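Local coordinates for protein cytosolic phospholipase A2 delta (Homo sapiens, PDB 5IZ5) that cleaves the sn-2 acyl chain of membrane glycerophospholipids in a calcium-dependent manner, with a preference for linoleic acid, at residues Gln295-Arg300 with Ala454-Gly459; Val324-Ile329 with Val358-Gly363; Leu354-Thr359 with Trp380-Leu385; Asn461-Tyr466 with Phe487-Val492; Asp671-Phe676 with Glu727-Leu732. The protein carries 3 engineered substitutions. One frame throughout, in Å; residues are numbered along the deposited sequence.

Contact 1. Residues Gln295-Arg300 with Ala454-Gly459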
# COMPACT_ATOMS: atom_id res chain seq x y z
N GLN B 295 0.25 19.47 -8.23
CA GLN B 295 0.92 20.61 -8.86
C GLN B 295 0.12 21.90 -8.68
O GLN B 295 0.67 22.94 -8.33
CB GLN B 295 1.14 20.36 -10.34
CG GLN B 295 2.28 19.40 -10.62
CD GLN B 295 2.43 19.11 -12.10
OE1 GLN B 295 2.42 20.02 -12.93
NE2 GLN B 295 2.57 17.83 -12.44
N ALA B 296 -1.19 21.82 -8.92
CA ALA B 296 -2.08 22.95 -8.72
C ALA B 296 -2.07 23.39 -7.26
O ALA B 296 -2.02 24.58 -6.96
CB ALA B 296 -3.49 22.62 -9.17
N PHE B 297 -2.10 22.42 -6.35
CA PHE B 297 -2.03 22.74 -4.93
C PHE B 297 -0.75 23.51 -4.60
O PHE B 297 -0.78 24.45 -3.81
CB PHE B 297 -2.12 21.48 -4.06
CG PHE B 297 -1.66 21.70 -2.64
CD1 PHE B 297 -2.52 22.24 -1.71
CD2 PHE B 297 -0.36 21.42 -2.27
CE1 PHE B 297 -2.11 22.47 -0.41
CE2 PHE B 297 0.07 21.65 -0.97
CZ PHE B 297 -0.81 22.17 -0.04
N LEU B 298 0.36 23.10 -5.19
CA LEU B 298 1.64 23.72 -4.89
C LEU B 298 1.64 25.21 -5.25
O LEU B 298 2.13 26.03 -4.46
CB LEU B 298 2.79 23.01 -5.61
CG LEU B 298 3.15 21.63 -5.04
CD1 LEU B 298 4.19 20.97 -5.93
CD2 LEU B 298 3.64 21.72 -3.60
N SER B 299 1.09 25.54 -6.42
CA SER B 299 0.96 26.94 -6.82
C SER B 299 0.12 27.72 -5.82
O SER B 299 0.51 28.82 -5.41
CB SER B 299 0.38 27.07 -8.25
OG SER B 299 -1.00 26.71 -8.32
N ARG B 300 -0.99 27.14 -5.38
CA ARG B 300 -1.83 27.76 -4.36
C ARG B 300 -1.09 27.90 -3.03
O ARG B 300 -1.08 28.98 -2.42
CB ARG B 300 -3.12 26.95 -4.19
CG ARG B 300 -4.08 27.10 -5.36
CD ARG B 300 -5.43 26.44 -5.18
NE ARG B 300 -5.44 25.16 -4.47
CZ ARG B 300 -5.47 23.95 -5.05
NH1 ARG B 300 -5.48 23.82 -6.37
NH2 ARG B 300 -5.49 22.86 -4.29
N ALA B 454 -10.98 19.50 0.47
CA ALA B 454 -11.53 20.80 0.82
C ALA B 454 -10.55 21.62 1.66
O ALA B 454 -10.49 22.84 1.53
CB ALA B 454 -12.86 20.64 1.55
N ALA B 455 -9.77 20.95 2.50
CA ALA B 455 -8.73 21.61 3.31
C ALA B 455 -7.56 22.15 2.49
O ALA B 455 -6.70 22.86 3.02
CB ALA B 455 -8.20 20.64 4.36
N LEU B 456 -7.52 21.82 1.20
CA LEU B 456 -6.42 22.23 0.33
C LEU B 456 -6.86 23.13 -0.84
O LEU B 456 -6.03 23.51 -1.67
CB LEU B 456 -5.77 20.97 -0.26
CG LEU B 456 -5.35 19.88 0.73
CD1 LEU B 456 -4.86 18.66 -0.04
CD2 LEU B 456 -4.27 20.38 1.68
N GLU B 457 -8.14 23.47 -0.90
CA GLU B 457 -8.70 24.14 -2.09
C GLU B 457 -8.13 25.55 -2.30
O GLU B 457 -7.98 25.98 -3.44
CB GLU B 457 -10.23 24.12 -2.10
CG GLU B 457 -10.92 24.78 -0.92
CD GLU B 457 -12.40 24.45 -0.87
OE1 GLU B 457 -12.96 24.00 -1.90
OE2 GLU B 457 -13.00 24.61 0.22
N ARG B 458 -7.78 26.23 -1.21
CA ARG B 458 -7.16 27.56 -1.29
C ARG B 458 -5.69 27.57 -0.87
O ARG B 458 -5.10 28.62 -0.63
CB ARG B 458 -7.96 28.54 -0.42
CG ARG B 458 -9.28 28.94 -1.05
CD ARG B 458 -10.13 29.75 -0.12
NE ARG B 458 -10.54 28.92 1.00
CZ ARG B 458 -10.03 28.97 2.23
NH1 ARG B 458 -9.09 29.84 2.57
NH2 ARG B 458 -10.49 28.13 3.14
N GLY B 459 -5.08 26.38 -0.81
CA GLY B 459 -3.71 26.23 -0.32
C GLY B 459 -3.59 26.65 1.14
O GLY B 459 -2.52 27.06 1.56

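Contact 2. Residues Val324-Ile329 with Val358-Gly363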
# COMPACT_ATOMS: atom_id res chain seq x y z
N VAL B 324 10.74 30.22 -3.38
CA VAL B 324 10.03 29.75 -2.19
C VAL B 324 10.53 28.35 -1.83
O VAL B 324 10.36 27.41 -2.62
CB VAL B 324 8.49 29.72 -2.39
CG1 VAL B 324 7.79 29.27 -1.11
CG2 VAL B 324 7.98 31.09 -2.80
N PRO B 325 11.14 28.20 -0.64
CA PRO B 325 11.62 26.88 -0.25
C PRO B 325 10.47 25.93 0.11
O PRO B 325 9.45 26.37 0.65
CB PRO B 325 12.48 27.17 0.98
CG PRO B 325 11.83 28.36 1.59
CD PRO B 325 11.38 29.20 0.42
N VAL B 326 10.64 24.66 -0.21
CA VAL B 326 9.65 23.63 0.10
C VAL B 326 9.98 23.06 1.48
O VAL B 326 11.04 22.45 1.67
CB VAL B 326 9.63 22.53 -0.98
CG1 VAL B 326 8.59 21.46 -0.65
CG2 VAL B 326 9.33 23.14 -2.35
N VAL B 327 9.09 23.28 2.43
CA VAL B 327 9.28 22.86 3.81
C VAL B 327 8.31 21.73 4.14
O VAL B 327 7.13 21.80 3.81
CB VAL B 327 9.03 24.02 4.79
CG1 VAL B 327 9.17 23.57 6.23
CG2 VAL B 327 10.00 25.17 4.50
N GLY B 328 8.81 20.69 4.80
CA GLY B 328 7.99 19.55 5.21
C GLY B 328 8.08 19.29 6.70
O GLY B 328 9.12 19.51 7.32
N ILE B 329 6.96 18.86 7.28
CA ILE B 329 6.93 18.28 8.61
C ILE B 329 6.83 16.78 8.44
O ILE B 329 6.01 16.30 7.67
CB ILE B 329 5.67 18.67 9.40
CG1 ILE B 329 5.69 20.15 9.77
CG2 ILE B 329 5.58 17.86 10.69
CD1 ILE B 329 4.34 20.69 10.20
N VAL B 358 4.79 25.81 5.84
CA VAL B 358 4.94 24.38 5.58
C VAL B 358 4.12 23.94 4.37
O VAL B 358 2.92 24.20 4.30
CB VAL B 358 4.50 23.55 6.80
CG1 VAL B 358 4.65 22.05 6.53
CG2 VAL B 358 5.31 23.94 8.03
N THR B 359 4.77 23.26 3.43
CA THR B 359 4.10 22.74 2.23
C THR B 359 3.57 21.32 2.43
O THR B 359 2.42 21.03 2.10
CB THR B 359 5.03 22.79 1.01
OG1 THR B 359 5.31 24.16 0.68
CG2 THR B 359 4.39 22.13 -0.21
N TYR B 360 4.41 20.44 2.99
CA TYR B 360 4.07 19.02 3.15
C TYR B 360 4.04 18.58 4.61
O TYR B 360 4.80 19.07 5.44
CB TYR B 360 5.09 18.17 2.41
CG TYR B 360 5.04 18.31 0.90
CD1 TYR B 360 3.93 17.90 0.18
CD2 TYR B 360 6.13 18.81 0.20
CE1 TYR B 360 3.89 18.01 -1.20
CE2 TYR B 360 6.10 18.92 -1.18
CZ TYR B 360 4.98 18.52 -1.88
OH TYR B 360 4.95 18.60 -3.25
N PHE B 361 3.15 17.64 4.91
CA PHE B 361 2.96 17.15 6.27
C PHE B 361 2.76 15.63 6.20
O PHE B 361 1.69 15.15 5.83
CB PHE B 361 1.76 17.89 6.89
CG PHE B 361 1.44 17.53 8.33
CD1 PHE B 361 2.25 16.69 9.09
CD2 PHE B 361 0.32 18.08 8.93
CE1 PHE B 361 1.91 16.39 10.40
CE2 PHE B 361 -0.01 17.79 10.24
CZ PHE B 361 0.79 16.94 10.98
N SER B 362 3.83 14.88 6.51
CA SER B 362 3.80 13.42 6.46
C SER B 362 3.77 12.79 7.85
O SER B 362 4.31 13.34 8.82
CB SER B 362 4.99 12.86 5.67
OG SER B 362 6.19 12.96 6.42
N GLY B 363 3.12 11.63 7.93
CA GLY B 363 3.01 10.91 9.19
C GLY B 363 2.70 9.43 9.01
O GLY B 363 2.26 8.99 7.93
O HOH W 1 7.19 25.42 2.11

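Contact 3. Residues Leu354-Thr359 with Trp380-Leu385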
# COMPACT_ATOMS: atom_id res chain seq x y z
N LEU B 354 4.82 29.92 11.74
CA LEU B 354 5.63 29.12 10.81
C LEU B 354 4.87 27.95 10.18
O LEU B 354 5.36 27.35 9.22
CB LEU B 354 6.89 28.63 11.51
CG LEU B 354 7.81 29.73 12.04
CD1 LEU B 354 8.96 29.12 12.82
CD2 LEU B 354 8.35 30.60 10.92
N LEU B 355 3.68 27.64 10.70
CA LEU B 355 2.85 26.60 10.10
C LEU B 355 2.48 26.95 8.66
O LEU B 355 2.45 26.08 7.79
CB LEU B 355 1.59 26.37 10.95
CG LEU B 355 0.72 25.14 10.64
CD1 LEU B 355 1.53 23.86 10.56
CD2 LEU B 355 -0.38 25.00 11.69
N ASP B 356 2.22 28.24 8.41
CA ASP B 356 1.91 28.73 7.06
C ASP B 356 3.09 28.64 6.09
O ASP B 356 2.91 28.80 4.89
CB ASP B 356 1.40 30.18 7.11
CG ASP B 356 0.02 30.32 7.73
OD1 ASP B 356 -0.74 29.33 7.78
OD2 ASP B 356 -0.32 31.43 8.18
N CYS B 357 4.30 28.41 6.61
CA CYS B 357 5.47 28.18 5.76
C CYS B 357 5.64 26.71 5.34
O CYS B 357 6.54 26.40 4.56
CB CYS B 357 6.74 28.65 6.47
SG CYS B 357 6.72 30.38 7.00
N VAL B 358 4.79 25.81 5.84
CA VAL B 358 4.94 24.38 5.58
C VAL B 358 4.12 23.94 4.37
O VAL B 358 2.92 24.20 4.30
CB VAL B 358 4.50 23.55 6.80
CG1 VAL B 358 4.65 22.05 6.53
CG2 VAL B 358 5.31 23.94 8.03
N THR B 359 4.77 23.26 3.43
CA THR B 359 4.10 22.74 2.23
C THR B 359 3.57 21.32 2.43
O THR B 359 2.42 21.03 2.10
CB THR B 359 5.03 22.79 1.01
OG1 THR B 359 5.31 24.16 0.68
CG2 THR B 359 4.39 22.13 -0.21
N TRP B 380 -8.36 24.16 9.50
CA TRP B 380 -7.73 23.85 10.79
C TRP B 380 -6.48 24.68 11.12
O TRP B 380 -6.37 25.14 12.24
CB TRP B 380 -7.43 22.35 10.93
CG TRP B 380 -6.31 21.81 10.07
CD1 TRP B 380 -6.42 21.22 8.86
CD2 TRP B 380 -4.92 21.80 10.40
NE1 TRP B 380 -5.19 20.85 8.39
CE2 TRP B 380 -4.24 21.20 9.32
CE3 TRP B 380 -4.18 22.26 11.48
CZ2 TRP B 380 -2.86 21.03 9.29
CZ3 TRP B 380 -2.80 22.09 11.47
CH2 TRP B 380 -2.15 21.49 10.38
N SER B 381 -5.57 24.89 10.17
CA SER B 381 -4.34 25.64 10.47
C SER B 381 -4.59 27.14 10.59
O SER B 381 -3.76 27.87 11.11
CB SER B 381 -3.23 25.37 9.44
OG SER B 381 -3.48 26.05 8.22
N GLN B 382 -5.74 27.59 10.10
CA GLN B 382 -6.15 29.00 10.21
C GLN B 382 -7.00 29.25 11.45
O GLN B 382 -7.44 30.38 11.67
CB GLN B 382 -6.95 29.42 8.97
CG GLN B 382 -6.24 29.14 7.66
CD GLN B 382 -4.85 29.74 7.62
OE1 GLN B 382 -4.64 30.87 8.03
NE2 GLN B 382 -3.88 28.98 7.12
N ARG B 383 -7.24 28.22 12.25
CA ARG B 383 -8.04 28.37 13.45
C ARG B 383 -7.25 27.94 14.66
O ARG B 383 -6.30 27.17 14.55
CB ARG B 383 -9.33 27.56 13.34
CG ARG B 383 -10.15 28.06 12.15
CD ARG B 383 -11.64 28.22 12.42
NE ARG B 383 -12.39 26.96 12.40
CZ ARG B 383 -13.06 26.43 13.42
NH1 ARG B 383 -13.09 27.02 14.62
NH2 ARG B 383 -13.71 25.29 13.25
N ASP B 384 -7.65 28.47 15.81
CA ASP B 384 -6.95 28.21 17.05
C ASP B 384 -6.92 26.70 17.27
O ASP B 384 -7.96 26.05 17.32
CB ASP B 384 -7.66 28.93 18.21
CG ASP B 384 -6.88 28.86 19.51
OD1 ASP B 384 -7.46 29.23 20.55
OD2 ASP B 384 -5.71 28.44 19.52
N LEU B 385 -5.71 26.16 17.39
CA LEU B 385 -5.53 24.73 17.61
C LEU B 385 -6.01 24.28 18.98
O LEU B 385 -6.27 23.10 19.17
CB LEU B 385 -4.06 24.34 17.41
CG LEU B 385 -3.67 24.12 15.95
CD1 LEU B 385 -2.16 24.16 15.76
CD2 LEU B 385 -4.23 22.81 15.42
O HOH W 2 -1.15 28.42 10.25
O HOH W 3 -1.09 26.80 6.71

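Contact 4. Residues Asn461-Tyr466 with Phe487-Val492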
# COMPACT_ATOMS: atom_id res chain seq x y z
N ASN B 461 -3.83 24.89 3.94
CA ASN B 461 -3.17 23.94 4.83
C ASN B 461 -2.08 23.22 4.05
O ASN B 461 -2.10 23.25 2.81
CB ASN B 461 -4.16 22.92 5.40
CG ASN B 461 -5.22 23.54 6.30
OD1 ASN B 461 -4.94 23.94 7.43
ND2 ASN B 461 -6.45 23.58 5.82
N PRO B 462 -1.11 22.59 4.75
CA PRO B 462 -0.15 21.75 4.03
C PRO B 462 -0.80 20.49 3.44
O PRO B 462 -1.86 20.08 3.91
CB PRO B 462 0.87 21.36 5.11
CG PRO B 462 0.58 22.22 6.29
CD PRO B 462 -0.87 22.59 6.20
N LEU B 463 -0.18 19.89 2.43
CA LEU B 463 -0.66 18.62 1.88
C LEU B 463 -0.30 17.48 2.86
O LEU B 463 0.88 17.28 3.16
CB LEU B 463 -0.02 18.33 0.52
CG LEU B 463 -0.43 16.99 -0.12
CD1 LEU B 463 -1.84 17.06 -0.67
CD2 LEU B 463 0.52 16.60 -1.23
N PRO B 464 -1.31 16.74 3.35
CA PRO B 464 -1.06 15.64 4.27
C PRO B 464 -0.72 14.34 3.54
O PRO B 464 -1.40 13.97 2.57
CB PRO B 464 -2.37 15.51 5.02
CG PRO B 464 -3.40 15.92 4.03
CD PRO B 464 -2.75 16.91 3.10
N LEU B 465 0.31 13.65 4.00
CA LEU B 465 0.78 12.41 3.40
C LEU B 465 0.84 11.31 4.46
O LEU B 465 1.59 11.41 5.44
CB LEU B 465 2.15 12.62 2.76
CG LEU B 465 2.15 13.62 1.59
CD1 LEU B 465 3.53 14.22 1.36
CD2 LEU B 465 1.63 12.98 0.32
N TYR B 466 0.03 10.27 4.27
CA TYR B 466 -0.05 9.17 5.22
C TYR B 466 0.59 7.94 4.58
O TYR B 466 0.33 7.65 3.40
CB TYR B 466 -1.51 8.85 5.56
CG TYR B 466 -2.42 10.03 5.91
CD1 TYR B 466 -2.80 10.27 7.23
CD2 TYR B 466 -2.94 10.86 4.92
CE1 TYR B 466 -3.65 11.32 7.56
CE2 TYR B 466 -3.79 11.92 5.25
CZ TYR B 466 -4.15 12.14 6.57
OH TYR B 466 -5.00 13.17 6.91
N PHE B 487 -0.61 7.67 0.89
CA PHE B 487 -1.99 8.18 0.82
C PHE B 487 -2.00 9.70 0.94
O PHE B 487 -1.36 10.27 1.84
CB PHE B 487 -2.84 7.64 1.98
CG PHE B 487 -3.06 6.15 1.95
CD1 PHE B 487 -4.33 5.63 1.75
CD2 PHE B 487 -2.00 5.26 2.14
CE1 PHE B 487 -4.54 4.26 1.73
CE2 PHE B 487 -2.20 3.89 2.13
CZ PHE B 487 -3.47 3.38 1.92
N SER B 488 -2.75 10.36 0.05
CA SER B 488 -3.05 11.79 0.18
C SER B 488 -4.49 12.04 -0.24
O SER B 488 -5.13 11.15 -0.80
CB SER B 488 -2.10 12.63 -0.68
OG SER B 488 -2.62 12.80 -1.99
N PRO B 489 -5.02 13.25 0.03
CA PRO B 489 -6.37 13.57 -0.43
C PRO B 489 -6.54 13.54 -1.95
O PRO B 489 -7.67 13.41 -2.42
CB PRO B 489 -6.60 14.99 0.10
CG PRO B 489 -5.64 15.13 1.24
CD PRO B 489 -4.43 14.37 0.79
N TYR B 490 -5.45 13.66 -2.70
CA TYR B 490 -5.49 13.60 -4.15
C TYR B 490 -5.24 12.21 -4.73
O TYR B 490 -5.87 11.84 -5.73
CB TYR B 490 -4.47 14.58 -4.76
CG TYR B 490 -4.72 16.03 -4.40
CD1 TYR B 490 -5.99 16.59 -4.53
CD2 TYR B 490 -3.69 16.84 -3.94
CE1 TYR B 490 -6.22 17.91 -4.20
CE2 TYR B 490 -3.91 18.16 -3.60
CZ TYR B 490 -5.18 18.69 -3.74
OH TYR B 490 -5.41 20.00 -3.41
N GLU B 491 -4.33 11.43 -4.15
CA GLU B 491 -4.08 10.10 -4.67
C GLU B 491 -3.40 9.14 -3.71
O GLU B 491 -2.71 9.55 -2.76
CB GLU B 491 -3.29 10.17 -5.99
CG GLU B 491 -2.02 10.98 -5.95
CD GLU B 491 -1.21 10.91 -7.24
OE1 GLU B 491 -1.78 10.58 -8.30
OE2 GLU B 491 -0.00 11.19 -7.19
N VAL B 492 -3.63 7.86 -3.98
CA VAL B 492 -3.12 6.75 -3.19
C VAL B 492 -2.39 5.82 -4.16
O VAL B 492 -2.94 5.46 -5.20
CB VAL B 492 -4.27 5.97 -2.53
CG1 VAL B 492 -3.74 4.78 -1.76
CG2 VAL B 492 -5.07 6.88 -1.60

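Contact 5. Residues Asp671-Phe676 with Glu727-Leu732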
# COMPACT_ATOMS: atom_id res chain seq x y z
N ASP B 671 13.45 21.22 0.64
CA ASP B 671 14.61 22.02 1.02
C ASP B 671 14.86 21.92 2.51
O ASP B 671 16.00 21.83 2.94
CB ASP B 671 14.38 23.48 0.62
CG ASP B 671 14.20 23.64 -0.87
OD1 ASP B 671 15.13 23.26 -1.61
OD2 ASP B 671 13.13 24.13 -1.30
N LEU B 672 13.79 21.94 3.30
CA LEU B 672 13.88 21.81 4.75
C LEU B 672 12.84 20.82 5.26
O LEU B 672 11.68 20.88 4.85
CB LEU B 672 13.69 23.17 5.42
CG LEU B 672 13.57 23.18 6.95
CD1 LEU B 672 14.87 22.72 7.58
CD2 LEU B 672 13.19 24.56 7.44
N ILE B 673 13.25 19.94 6.16
CA ILE B 673 12.33 19.02 6.82
C ILE B 673 12.43 19.18 8.33
O ILE B 673 13.51 19.05 8.90
CB ILE B 673 12.64 17.55 6.46
CG1 ILE B 673 12.51 17.33 4.96
CG2 ILE B 673 11.68 16.61 7.20
CD1 ILE B 673 13.12 16.04 4.47
N LEU B 674 11.30 19.47 8.97
CA LEU B 674 11.22 19.46 10.42
C LEU B 674 10.82 18.05 10.82
O LEU B 674 9.69 17.62 10.56
CB LEU B 674 10.21 20.48 10.94
CG LEU B 674 10.35 21.91 10.39
CD1 LEU B 674 9.34 22.83 11.05
CD2 LEU B 674 11.76 22.45 10.61
N SER B 675 11.76 17.34 11.44
CA SER B 675 11.59 15.95 11.82
C SER B 675 11.19 15.85 13.28
O SER B 675 11.98 16.18 14.17
CB SER B 675 12.89 15.18 11.60
OG SER B 675 12.86 13.90 12.21
N PHE B 676 9.95 15.42 13.52
CA PHE B 676 9.48 15.22 14.88
C PHE B 676 9.52 13.73 15.22
O PHE B 676 8.92 12.90 14.52
CB PHE B 676 8.07 15.77 15.03
CG PHE B 676 7.94 17.24 14.72
CD1 PHE B 676 8.81 18.17 15.26
CD2 PHE B 676 6.91 17.70 13.91
CE1 PHE B 676 8.69 19.52 14.98
CE2 PHE B 676 6.77 19.05 13.63
CZ PHE B 676 7.66 19.96 14.17
N GLU B 727 21.69 19.56 -2.95
CA GLU B 727 20.54 18.74 -3.33
C GLU B 727 19.90 18.07 -2.12
O GLU B 727 18.68 17.92 -2.06
CB GLU B 727 20.93 17.66 -4.35
CG GLU B 727 21.65 18.16 -5.59
CD GLU B 727 23.16 18.02 -5.50
OE1 GLU B 727 23.76 18.61 -4.57
OE2 GLU B 727 23.74 17.31 -6.35
N ALA B 728 20.72 17.67 -1.15
CA ALA B 728 20.23 17.08 0.08
C ALA B 728 19.47 18.12 0.90
O ALA B 728 19.91 19.26 1.00
CB ALA B 728 21.39 16.53 0.90
N PRO B 729 18.33 17.73 1.49
CA PRO B 729 17.56 18.66 2.32
C PRO B 729 18.19 18.93 3.69
O PRO B 729 18.96 18.11 4.20
CB PRO B 729 16.24 17.93 2.51
CG PRO B 729 16.59 16.49 2.40
CD PRO B 729 17.67 16.42 1.37
N ILE B 730 17.85 20.08 4.27
CA ILE B 730 18.24 20.43 5.63
C ILE B 730 17.26 19.75 6.59
O ILE B 730 16.05 19.79 6.37
CB ILE B 730 18.19 21.96 5.87
CG1 ILE B 730 19.18 22.67 4.95
CG2 ILE B 730 18.48 22.30 7.33
CD1 ILE B 730 18.94 24.16 4.83
N LEU B 731 17.79 19.16 7.65
CA LEU B 731 16.97 18.54 8.68
C LEU B 731 17.14 19.18 10.05
O LEU B 731 18.25 19.31 10.55
CB LEU B 731 17.31 17.05 8.77
CG LEU B 731 16.43 16.22 7.84
CD1 LEU B 731 17.29 15.29 7.02
CD2 LEU B 731 15.38 15.45 8.63
N LEU B 732 16.01 19.57 10.62
CA LEU B 732 15.92 19.98 12.01
C LEU B 732 15.15 18.90 12.74
O LEU B 732 13.97 18.68 12.48
CB LEU B 732 15.19 21.31 12.15
CG LEU B 732 15.98 22.55 12.56
CD1 LEU B 732 17.41 22.54 12.06
CD2 LEU B 732 15.26 23.80 12.09

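Contact 1. Residues Gln295-Arg300 with Ala454-Gly459
R300 swings CG anti to its own carbonyl carbon (chi1 -72°) and kinks at CG-CD (chi3 -37°), which carries NE to the loop 454-459; F297, one helical turn back, has CG anti to the backbone N (chi1 163°), and its ring comes to L456. The focus of the contact is the carbonyl oxygen of L456. R300 NH2 donates to L456 O at 2.8 Å; L456 O lies near the guanidinium plane, while NH2 stands above the carbonyl plane, and NE adds a weak bond to the same oxygen. G459 N closes the type I turn 456-459 on L456 O from the opposite face of that carbonyl plane, so two sound bonds hold it. R300 NE also sits 2.9 Å from E457 O, but with too poor an angle for a hydrogen bond. Arginine suits this place because its long, flat, multiply donating end can reach a main-chain acceptor. An alanine here would probably leave L456 O with the turn bond alone and the loop less firmly tied to the helix. Beside this polar link, F297 CE1 packs on L456 CD2 at 3.7 Å. G459 approaches the helix so closely that a beta carbon would collide with R300 C, and its positive phi also favours glycine. The contact joins helix 292-313 to the loop leading into strand 463-471: L463 of that strand touches both F297 and L456, Y490 packs against the same two residues, and R301, the next residue of the helix, bonds to G459 O.

Contact 2. Residues Val324-Ile329 with Val358-Gly363
The ring of Y360 is met obliquely by V326, whose CG1 lies 3.6 Å from Y360 CE2, and one ring face carries the methyl CG2 of its own neighbour T359 over the centre. The ring of F361 is likewise approached obliquely, I329 CG2 standing 3.9 Å from F361 CD1. Beta-branched I329 also crosses V358 at about a right angle, with CG1 3.9 Å from V358 CG1. The two segments carry the strands of a beta-alpha-beta unit, strand 327-331, helix 335-351 and strand 360-363, and L342 and L346 of that helix pack on F361. The strands run parallel at 26°. I329 N donates to Y360 O at 2.8 Å, and S362 N to I329 O over the same length. V327 O takes two donors, T359 N at 2.8 Å and Y360 N at 3.1 Å, consistent with the near-helical backbone of T359, which lets both N-H groups converge. Just before the ladder a water accepts from V327 N and from T359 OG1 and donates to P325 O, so the threonine hydroxyl has a partner between the two segments. S362 OG is hydrogen-bonded to S659 OG, and the S362 side chain is about 12 Å from that of the nucleophile S365, which follows strand 360-363.

Contact 3. Residues Leu354-Thr359 with Trp380-Leu385
D356 OD1 is gripped by three donors, one from the loop 380-385 and two waters bound to that loop. Q382 NE2 gives a direct bond of 3.2 Å, meeting OD1 on its syn side though 32° out of the carboxylate plane. Two waters supply the others. One donates to D356 OD1 at 2.7 Å and to S381 O; the second donates to D356 OD1 at 2.8 Å and to S381 OG. The Q382 chain is bent at chi2 (-54°), which swings CD back, and its amide plane ends only 13° from that of the carboxylate. Q382 NE2 also donates to Q460 O, and S381 OG bonds to N461 OD1, so Q382 NE2 and S381 OG are also tied to the segment just before strand 463-471. Three donated hydrogen bonds would probably favour the charged form of D356. Aspartate fits because its short carboxylate can take several such bonds at once. Beside this hydrated patch L355 makes the apolar contact. Its CG is anti to the backbone N, and CD2 lies 3.6 Å from S381 CB and 3.8 Å from W380 CZ3, the leucine crossing the indole at about a right angle. S381 CB itself rests over one face of W380, offset toward the rim. The contact bridges the loop between helix 335-351 and strand 360-363 to the loop before helix 386-397. L346 and L349 of the first helix pack on L355, while its Q350 bonds to S381 O and R383 O.

Contact 4. Residues Asn461-Tyr466 with Phe487-Val492
Two main-chain hydrogen bonds pair Y466 with F487 in an antiparallel hydrogen-bonded pair. Y466 N donates to F487 O at 2.8 Å, and F487 N returns a bond of 2.7 Å to Y466 O. L465 CA adds a CH...O contact to the same F487 O. Beyond the pair the segments meet by packing alone. The proline rings of P464 and P489 meet with CG to CG at 3.7 Å, and L463 CD1 lies 3.8 Å from Y490 CE2. On the paired residues, Y466 CB and F487 CB are 4.0 Å apart on one face of the sheet. W531 serves both rings, stacked on Y466 and edge-to-face with F487. The Y466 side chain is about 10 Å from that of the nucleophile S365. The polar work in the loop falls to S488, whose OG sits between the backbone N and the carbonyl carbon (chi1 89°). There it accepts from Y490 N at 3.0 Å and from E491 N at 3.1 Å. These two bonds to S488 OG make an ST turn and an ST motif. S488 CB meanwhile touches L465 CD2. An alanine here would keep that touch but would probably leave the N-H groups of Y490 and E491 without their acceptor and the bend less well fixed. The reversal joins strands 482-487 and 492-494, which with 463-471 make an antiparallel meander.

Contact 5. Residues Asp671-Phe676 with Glu727-Leu732
Parallel strands 672-676 and 730-734 pair here in the mixed sheet of the catalytic domain, their short segments inclined by 22°. The ladder starts at L672 with I730 and runs through I673-L731 to L674-L732. Its bonds alternate between the strands: D671 O accepts from I730 N, I730 O from I673 N at 2.8 Å, I673 O from L732 N, and L732 O from S675 N. Side chains then match in pairs on the two faces. On one face L672 CD1 reaches I730 CG2 at 3.6 Å, helped by a CG anti to the backbone N (chi1 172°), and L674 CD2 lies beside L732 CB at 3.9 Å. On the other face I673 lies alongside P729 and L731, with CD1 4.1 Å from P729 CG and CB near L731 CD2. Aliphatic residues suit both faces: helix 797-810 packs on L672 and I730; on the other face L731 meets F701 and P702, and M330 of neighbouring strand 327-331 touches I673 and L731. P729 suits this place because the cross-strand bond is made by I730 N, so its own lack of an N-H costs nothing in this ladder. The polar residues at the margins find partners too, D671 OD2 accepting from V326 N and S675 OG bonding to H733 ND1. The parallel ladder, covered by helix 797-810, is consistent with the alpha/beta core of the patatin clan, to which the catalytic domain belongs.

Contacts 5, 2 and 4 follow one another across one sheet. Strand 327-331 of contact 2 bonds to contact 5 through G328 O and L674 N, 2.7 Å apart, and their centres are only 9 Å apart. Its other strand, 360-363, reaches contact 4 through F361 O and L465 N, also 2.7 Å apart. Contact 3 shares V358 and T359 with contact 2 and bonds to contact 4 through S381 and N461. Contact 1 packs helix 292-313 over this region, L298 CD2 lying 3.4 Å from Y360 OH. The side chain of S365 is about 10 Å from that of Y466 and about 12 Å from that of S362; that of D651, the probable proton acceptor, is also about 10 Å from Y466.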